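Local coordinates for protein putative NADH-depentdent flavin oxidoreductase (PDB 5OCS) that probably acts as an Old Yellow Enzyme ene-reductase, an FMN-containing flavoprotein that is thought to take reducing equivalents from a nicotinamide cofactor, at residues Y27-H38 / T67-N78; V228-D236 / T247-K255. One frame throughout, in Å; residues are numbered along the deposited sequence.

Interaction 1 of 2, residues Y27-H38 / T67-N78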
# COMPACT_ATOMS: atom_id res chain seq x y z
N TYR D 27 8.02 -14.40 2.64
CA TYR D 27 9.25 -14.78 3.39
C TYR D 27 9.54 -13.79 4.50
O TYR D 27 10.68 -13.45 4.75
CB TYR D 27 10.46 -14.90 2.43
CG TYR D 27 10.15 -15.66 1.17
CD1 TYR D 27 10.21 -17.05 1.16
CD2 TYR D 27 9.82 -14.99 -0.01
CE1 TYR D 27 9.88 -17.78 0.00
CE2 TYR D 27 9.51 -15.70 -1.18
CZ TYR D 27 9.56 -17.10 -1.15
OH TYR D 27 9.25 -17.82 -2.27
N SER D 28 8.50 -13.28 5.17
CA SER D 28 8.63 -12.17 6.13
C SER D 28 7.98 -12.46 7.48
O SER D 28 7.58 -11.54 8.20
CB SER D 28 8.00 -10.91 5.50
OG SER D 28 8.75 -10.50 4.39
N ALA D 29 7.79 -13.75 7.80
CA ALA D 29 7.23 -14.17 9.07
C ALA D 29 8.36 -14.58 10.03
O ALA D 29 9.51 -14.82 9.61
CB ALA D 29 6.23 -15.32 8.86
N GLN D 30 8.02 -14.67 11.30
CA GLN D 30 8.98 -15.08 12.36
C GLN D 30 8.37 -16.24 13.09
O GLN D 30 7.37 -16.07 13.76
CB GLN D 30 9.24 -13.96 13.36
CG GLN D 30 10.07 -12.84 12.81
CD GLN D 30 9.96 -11.52 13.59
OE1 GLN D 30 9.02 -11.29 14.38
NE2 GLN D 30 10.92 -10.63 13.34
N GLU D 31 8.95 -17.43 12.95
CA GLU D 31 8.39 -18.65 13.50
C GLU D 31 6.88 -18.80 13.13
O GLU D 31 6.03 -19.20 13.96
CB GLU D 31 8.62 -18.70 15.00
CG GLU D 31 10.11 -18.58 15.37
CD GLU D 31 10.96 -19.82 15.02
OE1 GLU D 31 10.49 -20.80 14.38
OE2 GLU D 31 12.16 -19.81 15.41
N GLY D 32 6.59 -18.44 11.88
CA GLY D 32 5.26 -18.60 11.28
C GLY D 32 4.40 -17.37 11.54
O GLY D 32 3.35 -17.22 10.93
N ASN D 33 4.82 -16.50 12.45
CA ASN D 33 4.03 -15.34 12.80
C ASN D 33 4.11 -14.18 11.82
O ASN D 33 5.20 -13.70 11.49
CB ASN D 33 4.47 -14.80 14.18
CG ASN D 33 4.30 -15.80 15.29
OD1 ASN D 33 3.31 -16.50 15.37
ND2 ASN D 33 5.27 -15.86 16.16
N ALA D 34 2.95 -13.71 11.40
CA ALA D 34 2.87 -12.50 10.62
C ALA D 34 3.52 -11.36 11.37
O ALA D 34 3.47 -11.30 12.61
CB ALA D 34 1.43 -12.16 10.27
N THR D 35 4.10 -10.45 10.61
CA THR D 35 4.83 -9.28 11.14
C THR D 35 4.20 -8.01 10.62
O THR D 35 3.20 -8.04 9.90
CB THR D 35 6.31 -9.33 10.76
OG1 THR D 35 6.44 -9.22 9.32
CG2 THR D 35 6.94 -10.63 11.21
N ASP D 36 4.80 -6.89 10.96
CA ASP D 36 4.33 -5.61 10.46
C ASP D 36 4.31 -5.56 8.94
O ASP D 36 3.45 -4.90 8.34
CB ASP D 36 5.12 -4.42 11.04
CG ASP D 36 6.67 -4.48 10.83
OD1 ASP D 36 7.25 -5.36 10.09
OD2 ASP D 36 7.38 -3.60 11.45
N TRP D 37 5.21 -6.31 8.31
CA TRP D 37 5.21 -6.37 6.84
C TRP D 37 3.86 -6.84 6.32
O TRP D 37 3.35 -6.30 5.33
CB TRP D 37 6.29 -7.32 6.32
CG TRP D 37 6.21 -7.46 4.83
CD1 TRP D 37 5.68 -8.50 4.13
CD2 TRP D 37 6.53 -6.46 3.88
NE1 TRP D 37 5.71 -8.22 2.80
CE2 TRP D 37 6.22 -6.97 2.61
CE3 TRP D 37 7.07 -5.18 3.97
CZ2 TRP D 37 6.44 -6.26 1.47
CZ3 TRP D 37 7.31 -4.49 2.81
CH2 TRP D 37 6.99 -5.02 1.58
N HIS D 38 3.29 -7.88 6.93
CA HIS D 38 2.03 -8.43 6.46
C HIS D 38 0.90 -7.45 6.59
O HIS D 38 0.04 -7.39 5.71
CB HIS D 38 1.67 -9.74 7.13
CG HIS D 38 2.61 -10.84 6.79
ND1 HIS D 38 3.74 -11.07 7.50
CD2 HIS D 38 2.61 -11.71 5.77
CE1 HIS D 38 4.42 -12.06 6.94
NE2 HIS D 38 3.73 -12.49 5.90
N THR D 67 10.54 -22.00 3.70
CA THR D 67 11.72 -21.33 4.27
C THR D 67 11.50 -21.04 5.74
O THR D 67 10.34 -21.07 6.24
CB THR D 67 12.05 -19.96 3.63
OG1 THR D 67 11.16 -18.94 4.12
CG2 THR D 67 11.91 -20.04 2.11
N PRO D 68 12.59 -20.66 6.43
CA PRO D 68 12.39 -20.33 7.84
C PRO D 68 11.57 -19.09 8.13
O PRO D 68 11.16 -18.87 9.28
CB PRO D 68 13.84 -20.17 8.37
CG PRO D 68 14.64 -21.01 7.44
CD PRO D 68 14.02 -20.88 6.10
N THR D 69 11.29 -18.29 7.09
CA THR D 69 10.47 -17.10 7.28
C THR D 69 9.11 -17.18 6.55
O THR D 69 8.46 -16.15 6.38
CB THR D 69 11.24 -15.84 6.92
OG1 THR D 69 11.80 -15.94 5.63
CG2 THR D 69 12.37 -15.58 7.90
N ASP D 70 8.67 -18.38 6.19
CA ASP D 70 7.31 -18.53 5.73
C ASP D 70 6.26 -18.22 6.79
O ASP D 70 6.43 -18.53 7.99
CB ASP D 70 7.04 -19.95 5.28
CG ASP D 70 7.57 -20.24 3.89
OD1 ASP D 70 8.52 -19.56 3.41
OD2 ASP D 70 6.95 -21.16 3.27
N LEU D 71 5.13 -17.71 6.30
CA LEU D 71 3.91 -17.56 7.08
C LEU D 71 3.39 -18.96 7.47
O LEU D 71 3.51 -19.90 6.69
CB LEU D 71 2.84 -16.79 6.28
CG LEU D 71 1.68 -16.30 7.14
CD1 LEU D 71 2.12 -15.27 8.19
CD2 LEU D 71 0.59 -15.77 6.23
N GLY D 72 2.93 -19.08 8.71
CA GLY D 72 2.40 -20.32 9.22
C GLY D 72 1.06 -20.12 9.92
O GLY D 72 0.70 -19.01 10.30
N LEU D 73 0.33 -21.21 10.06
CA LEU D 73 -0.87 -21.23 10.88
C LEU D 73 -0.96 -22.52 11.67
O LEU D 73 -1.91 -23.32 11.51
CB LEU D 73 -2.08 -21.02 9.99
CG LEU D 73 -3.36 -20.65 10.72
CD1 LEU D 73 -3.16 -19.48 11.68
CD2 LEU D 73 -4.46 -20.37 9.70
N TYR D 74 0.07 -22.74 12.48
CA TYR D 74 0.28 -24.03 13.11
C TYR D 74 0.35 -23.97 14.63
O TYR D 74 0.62 -24.99 15.29
CB TYR D 74 1.47 -24.77 12.46
CG TYR D 74 2.80 -24.01 12.36
CD1 TYR D 74 3.53 -23.67 13.50
CD2 TYR D 74 3.34 -23.66 11.14
CE1 TYR D 74 4.76 -22.99 13.41
CE2 TYR D 74 4.57 -23.00 11.02
CZ TYR D 74 5.29 -22.67 12.16
OH TYR D 74 6.48 -22.01 12.03
N ASN D 75 0.05 -22.79 15.19
CA ASN D 75 -0.02 -22.64 16.64
C ASN D 75 -0.82 -21.40 16.97
O ASN D 75 -1.13 -20.59 16.09
CB ASN D 75 1.37 -22.63 17.27
CG ASN D 75 2.20 -21.45 16.89
OD1 ASN D 75 1.71 -20.36 16.72
ND2 ASN D 75 3.51 -21.67 16.79
N ASP D 76 -1.14 -21.22 18.24
CA ASP D 76 -1.93 -20.07 18.67
C ASP D 76 -1.28 -18.72 18.33
O ASP D 76 -1.99 -17.76 17.99
CB ASP D 76 -2.16 -20.13 20.20
CG ASP D 76 -3.13 -21.20 20.61
OD1 ASP D 76 -3.71 -21.92 19.78
OD2 ASP D 76 -3.32 -21.35 21.82
N ALA D 77 0.04 -18.61 18.44
CA ALA D 77 0.72 -17.35 18.19
C ALA D 77 0.55 -17.00 16.72
O ALA D 77 0.27 -15.86 16.37
CB ALA D 77 2.18 -17.44 18.54
N ASN D 78 0.76 -17.98 15.85
CA ASN D 78 0.56 -17.77 14.40
C ASN D 78 -0.84 -17.21 14.15
O ASN D 78 -1.03 -16.26 13.37
CB ASN D 78 0.63 -19.07 13.59
CG ASN D 78 2.00 -19.67 13.44
OD1 ASN D 78 2.07 -20.76 12.83
ND2 ASN D 78 3.09 -19.02 13.91
O HOH W 1 7.21 -17.10 2.42
O HOH W 2 11.46 -17.77 11.65
O HOH W 3 8.15 -22.23 14.04
O HOH W 4 5.71 -19.81 16.54
O HOH W 5 0.81 -15.78 11.39
O HOH W 6 8.48 -18.85 9.78
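Tyr27, Gly32 and Asn33 lie opposite Thr69, Gly72 and Asn78, so the two segments advance in the same direction, both mainly as loops. Two backbone bonds fix this alignment: Ala29 N donates to Thr69 O at 2.9 Å, and Gly72 N meets Gly32 O on an in-plane lone pair. Between them Gly32 CA comes within 3.5 Å of Asp70 O, a CA-H...O contact, and a water joins Gly32 N to Asp70 O and Pro68 O.

The Asn78 amide closes one end. Its ND2 donates to Glu31 O and, at 2.9 Å, to Asn33 OD1; both acceptors lie within 3° of the Asn78 amide plane, which fixes its rotation. The Asn33 amide is turned 79° from it, and ND2 meets Asn33 OD1 from above the Asn33 carbonyl plane. Asn78 OD1 accepts from Tyr74 N and rests 3.2 Å above the centre of the Tyr74 ring. A pair of waters ties Glu31 to the same end, one through Tyr74 OH and the other through Asn75 ND2.

Leu71 supplies the apolar centre. A chi1 of -166° holds Leu71 CG opposite the backbone N, and CD1 reaches over one face of His38, 4.2 Å from the ring centroid, and touches Ala34 CB at 3.8 Å. At the other end Thr67 CG2 packs against the Tyr27 ring edge, 3.6 Å from Tyr27 CD1. Segments 27-38 and 67-78 follow strands 19-21 and 52-59 and lead into helices 36-46 and 76-92: neighbouring beta-alpha loops of a TIM barrel, beside FMN-binding Cys25 and Ala57.

Interaction 2 of 2, residues V228-D236 / T247-K255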
# COMPACT_ATOMS: atom_id res chain seq x y z
N VAL D 228 -13.88 -24.13 -0.64
CA VAL D 228 -12.59 -24.73 -0.55
C VAL D 228 -12.29 -25.24 -1.95
O VAL D 228 -13.16 -25.83 -2.63
CB VAL D 228 -12.57 -25.90 0.45
CG1 VAL D 228 -11.21 -26.64 0.43
CG2 VAL D 228 -12.92 -25.43 1.82
N TRP D 229 -11.05 -25.05 -2.39
CA TRP D 229 -10.64 -25.46 -3.73
C TRP D 229 -9.17 -25.87 -3.72
O TRP D 229 -8.53 -25.88 -2.67
CB TRP D 229 -10.95 -24.37 -4.75
CG TRP D 229 -10.13 -23.12 -4.66
CD1 TRP D 229 -8.96 -22.84 -5.31
CD2 TRP D 229 -10.42 -21.96 -3.88
NE1 TRP D 229 -8.52 -21.59 -4.98
CE2 TRP D 229 -9.40 -21.04 -4.09
CE3 TRP D 229 -11.43 -21.64 -2.99
CZ2 TRP D 229 -9.38 -19.79 -3.47
CZ3 TRP D 229 -11.42 -20.40 -2.39
CH2 TRP D 229 -10.40 -19.51 -2.60
N MET D 230 -8.66 -26.27 -4.88
CA MET D 230 -7.26 -26.65 -5.00
C MET D 230 -6.58 -25.90 -6.11
O MET D 230 -7.17 -25.62 -7.17
CB MET D 230 -7.11 -28.17 -5.26
CG MET D 230 -5.69 -28.70 -5.13
SD MET D 230 -5.59 -30.50 -5.32
CE MET D 230 -6.32 -30.99 -3.79
N ARG D 231 -5.28 -25.67 -5.89
CA ARG D 231 -4.38 -25.11 -6.87
C ARG D 231 -3.67 -26.27 -7.54
O ARG D 231 -3.12 -27.10 -6.84
CB ARG D 231 -3.34 -24.23 -6.16
CG ARG D 231 -2.29 -23.60 -7.06
CD ARG D 231 -2.87 -22.58 -8.02
NE ARG D 231 -1.82 -21.65 -8.48
CZ ARG D 231 -1.39 -20.57 -7.84
NH1 ARG D 231 -1.98 -20.14 -6.73
NH2 ARG D 231 -0.39 -19.87 -8.37
N VAL D 232 -3.71 -26.32 -8.88
CA VAL D 232 -3.15 -27.45 -9.63
C VAL D 232 -2.25 -26.94 -10.73
O VAL D 232 -2.57 -25.96 -11.39
CB VAL D 232 -4.26 -28.31 -10.27
CG1 VAL D 232 -3.66 -29.50 -11.03
CG2 VAL D 232 -5.26 -28.81 -9.21
N SER D 233 -1.09 -27.60 -10.92
CA SER D 233 -0.25 -27.28 -12.07
C SER D 233 -0.81 -27.90 -13.32
O SER D 233 -1.07 -29.08 -13.31
CB SER D 233 1.15 -27.84 -11.86
OG SER D 233 1.92 -27.56 -13.01
N ALA D 234 -1.00 -27.13 -14.40
CA ALA D 234 -1.60 -27.70 -15.62
C ALA D 234 -0.85 -28.92 -16.11
O ALA D 234 -1.47 -29.90 -16.54
CB ALA D 234 -1.65 -26.66 -16.71
N THR D 235 0.48 -28.81 -16.09
CA THR D 235 1.36 -29.86 -16.59
C THR D 235 2.82 -29.59 -16.17
O THR D 235 3.21 -28.44 -15.94
CB THR D 235 1.27 -29.98 -18.14
OG1 THR D 235 2.11 -31.07 -18.61
CG2 THR D 235 1.70 -28.70 -18.86
N ASP D 236 3.61 -30.66 -16.09
CA ASP D 236 5.06 -30.55 -16.05
C ASP D 236 5.57 -30.24 -17.46
O ASP D 236 4.89 -30.47 -18.48
CB ASP D 236 5.72 -31.83 -15.51
CG ASP D 236 5.43 -32.09 -14.03
OD1 ASP D 236 4.99 -31.19 -13.30
OD2 ASP D 236 5.65 -33.23 -13.61
N THR D 247 -4.35 -33.35 -14.71
CA THR D 247 -5.07 -32.16 -14.25
C THR D 247 -6.58 -32.28 -14.46
O THR D 247 -7.37 -31.91 -13.58
CB THR D 247 -4.52 -30.92 -14.95
OG1 THR D 247 -3.17 -30.80 -14.56
CG2 THR D 247 -5.22 -29.66 -14.55
N ILE D 248 -6.97 -32.74 -15.64
CA ILE D 248 -8.39 -32.87 -15.97
C ILE D 248 -9.03 -33.92 -15.08
O ILE D 248 -10.12 -33.69 -14.56
CB ILE D 248 -8.61 -33.14 -17.48
CG1 ILE D 248 -8.22 -31.90 -18.26
CG2 ILE D 248 -10.08 -33.48 -17.76
CD1 ILE D 248 -8.02 -32.09 -19.73
N ALA D 249 -8.35 -35.05 -14.88
CA ALA D 249 -8.90 -36.12 -14.05
C ALA D 249 -9.02 -35.68 -12.58
O ALA D 249 -10.01 -35.96 -11.87
CB ALA D 249 -8.04 -37.37 -14.18
N LEU D 250 -7.99 -34.97 -12.13
CA LEU D 250 -8.03 -34.44 -10.78
C LEU D 250 -9.20 -33.40 -10.63
O LEU D 250 -9.91 -33.42 -9.61
CB LEU D 250 -6.67 -33.87 -10.40
CG LEU D 250 -6.59 -33.21 -9.00
CD1 LEU D 250 -6.80 -34.24 -7.91
CD2 LEU D 250 -5.22 -32.56 -8.84
N SER D 251 -9.39 -32.55 -11.62
CA SER D 251 -10.42 -31.50 -11.59
C SER D 251 -11.83 -32.13 -11.58
O SER D 251 -12.70 -31.70 -10.82
CB SER D 251 -10.25 -30.53 -12.71
OG SER D 251 -8.98 -29.88 -12.62
N HIS D 252 -12.01 -33.22 -12.34
CA HIS D 252 -13.29 -33.98 -12.24
C HIS D 252 -13.51 -34.51 -10.81
O HIS D 252 -14.63 -34.43 -10.27
CB HIS D 252 -13.38 -35.17 -13.26
CG HIS D 252 -13.64 -34.75 -14.68
ND1 HIS D 252 -14.80 -34.14 -15.09
CD2 HIS D 252 -12.89 -34.91 -15.80
CE1 HIS D 252 -14.75 -33.91 -16.39
NE2 HIS D 252 -13.60 -34.35 -16.84
N GLU D 253 -12.48 -35.09 -10.21
CA GLU D 253 -12.60 -35.56 -8.84
C GLU D 253 -12.88 -34.46 -7.86
O GLU D 253 -13.73 -34.62 -6.98
CB GLU D 253 -11.38 -36.33 -8.40
CG GLU D 253 -11.30 -37.73 -8.95
CD GLU D 253 -12.43 -38.61 -8.45
OE1 GLU D 253 -12.91 -38.46 -7.31
OE2 GLU D 253 -12.87 -39.44 -9.24
N LEU D 254 -12.20 -33.32 -8.04
CA LEU D 254 -12.44 -32.16 -7.16
C LEU D 254 -13.91 -31.73 -7.23
O LEU D 254 -14.55 -31.51 -6.20
CB LEU D 254 -11.52 -31.00 -7.55
CG LEU D 254 -10.07 -31.26 -7.17
CD1 LEU D 254 -9.13 -30.30 -7.89
CD2 LEU D 254 -9.89 -31.14 -5.68
N LYS D 255 -14.44 -31.65 -8.44
CA LYS D 255 -15.85 -31.29 -8.62
C LYS D 255 -16.80 -32.27 -7.92
O LYS D 255 -17.72 -31.85 -7.22
CB LYS D 255 -16.18 -31.20 -10.10
CG LYS D 255 -17.62 -30.81 -10.36
CD LYS D 255 -17.83 -30.38 -11.78
CE LYS D 255 -19.30 -30.05 -12.04
NZ LYS D 255 -19.38 -29.25 -13.28
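Met230 and Val232, on strand 228-233, face Leu250, Leu254 and Thr247 of the helix that follows it, the first half of a beta-alpha-beta unit in the TIM barrel. The helix segment returns almost antiparallel to the strand, at 167°, with the axes 9.5 Å apart at closest approach, a spacing bridged by side chains.

Packing is closest around Val232. Its CG2 lies 3.8 Å from Leu250 CD2, whereas CG1 mainly slides past the Thr247 side chain, 3.9 Å from Thr247 CG2. Leu254 crosses Met230 at about a right angle and sets CD1 3.9 Å from Met230 CB. The Met230 chain runs extended until it bends at chi3 (-72°), which turns CE back to 4.0 Å from Leu254 CD2. Met230 SD makes an ordinary packing contact with Leu250 CD2.

Val232 CG2 and Leu254 CD1 stand further apart, at 4.4 Å, and the segments bury only 300 Å² between them. The outer helix surface plays no part in the contact: His252 and Lys255 are exposed there, and Lys255 NZ bonds to Val293 O. On the strand, Arg231 turns away from the helix toward the barrel interior, where it forms a salt bridge with Glu176.

Polar contact is confined to the end where the strand passes into loop. Within the helix, Ser251 N and Ser251 OG grip Thr247 O from opposite faces of its plane. The one hydrogen bond between the segments comes from the Thr247 hydroxyl: Thr247 OG1 donates to Ala234 O at 2.8 Å, standing 54° out of that carbonyl plane.

Interactions 1 and 2 belong to one barrel but lie on opposite sides of the chain's centre, with their centres 28 Å apart and their nearest atoms about 12 Å apart. Interaction 1 joins two loops that follow strands; interaction 2 seats a helix on its strand. Interaction 1 lies beside the FMN site, which has no FMN bound in this chain: Tyr27's side chain is about 3 Å from that of Cys25, Asp70's about 5 Å from that of Ala57. Segment 228-236 reaches the site through Arg231, turned away from the helix and here hydrogen-bonded to a citrate. Segment 27-38 also meets the second subunit, through Ser28, Asp36 and Trp37, whereas no other chain touches interaction 2.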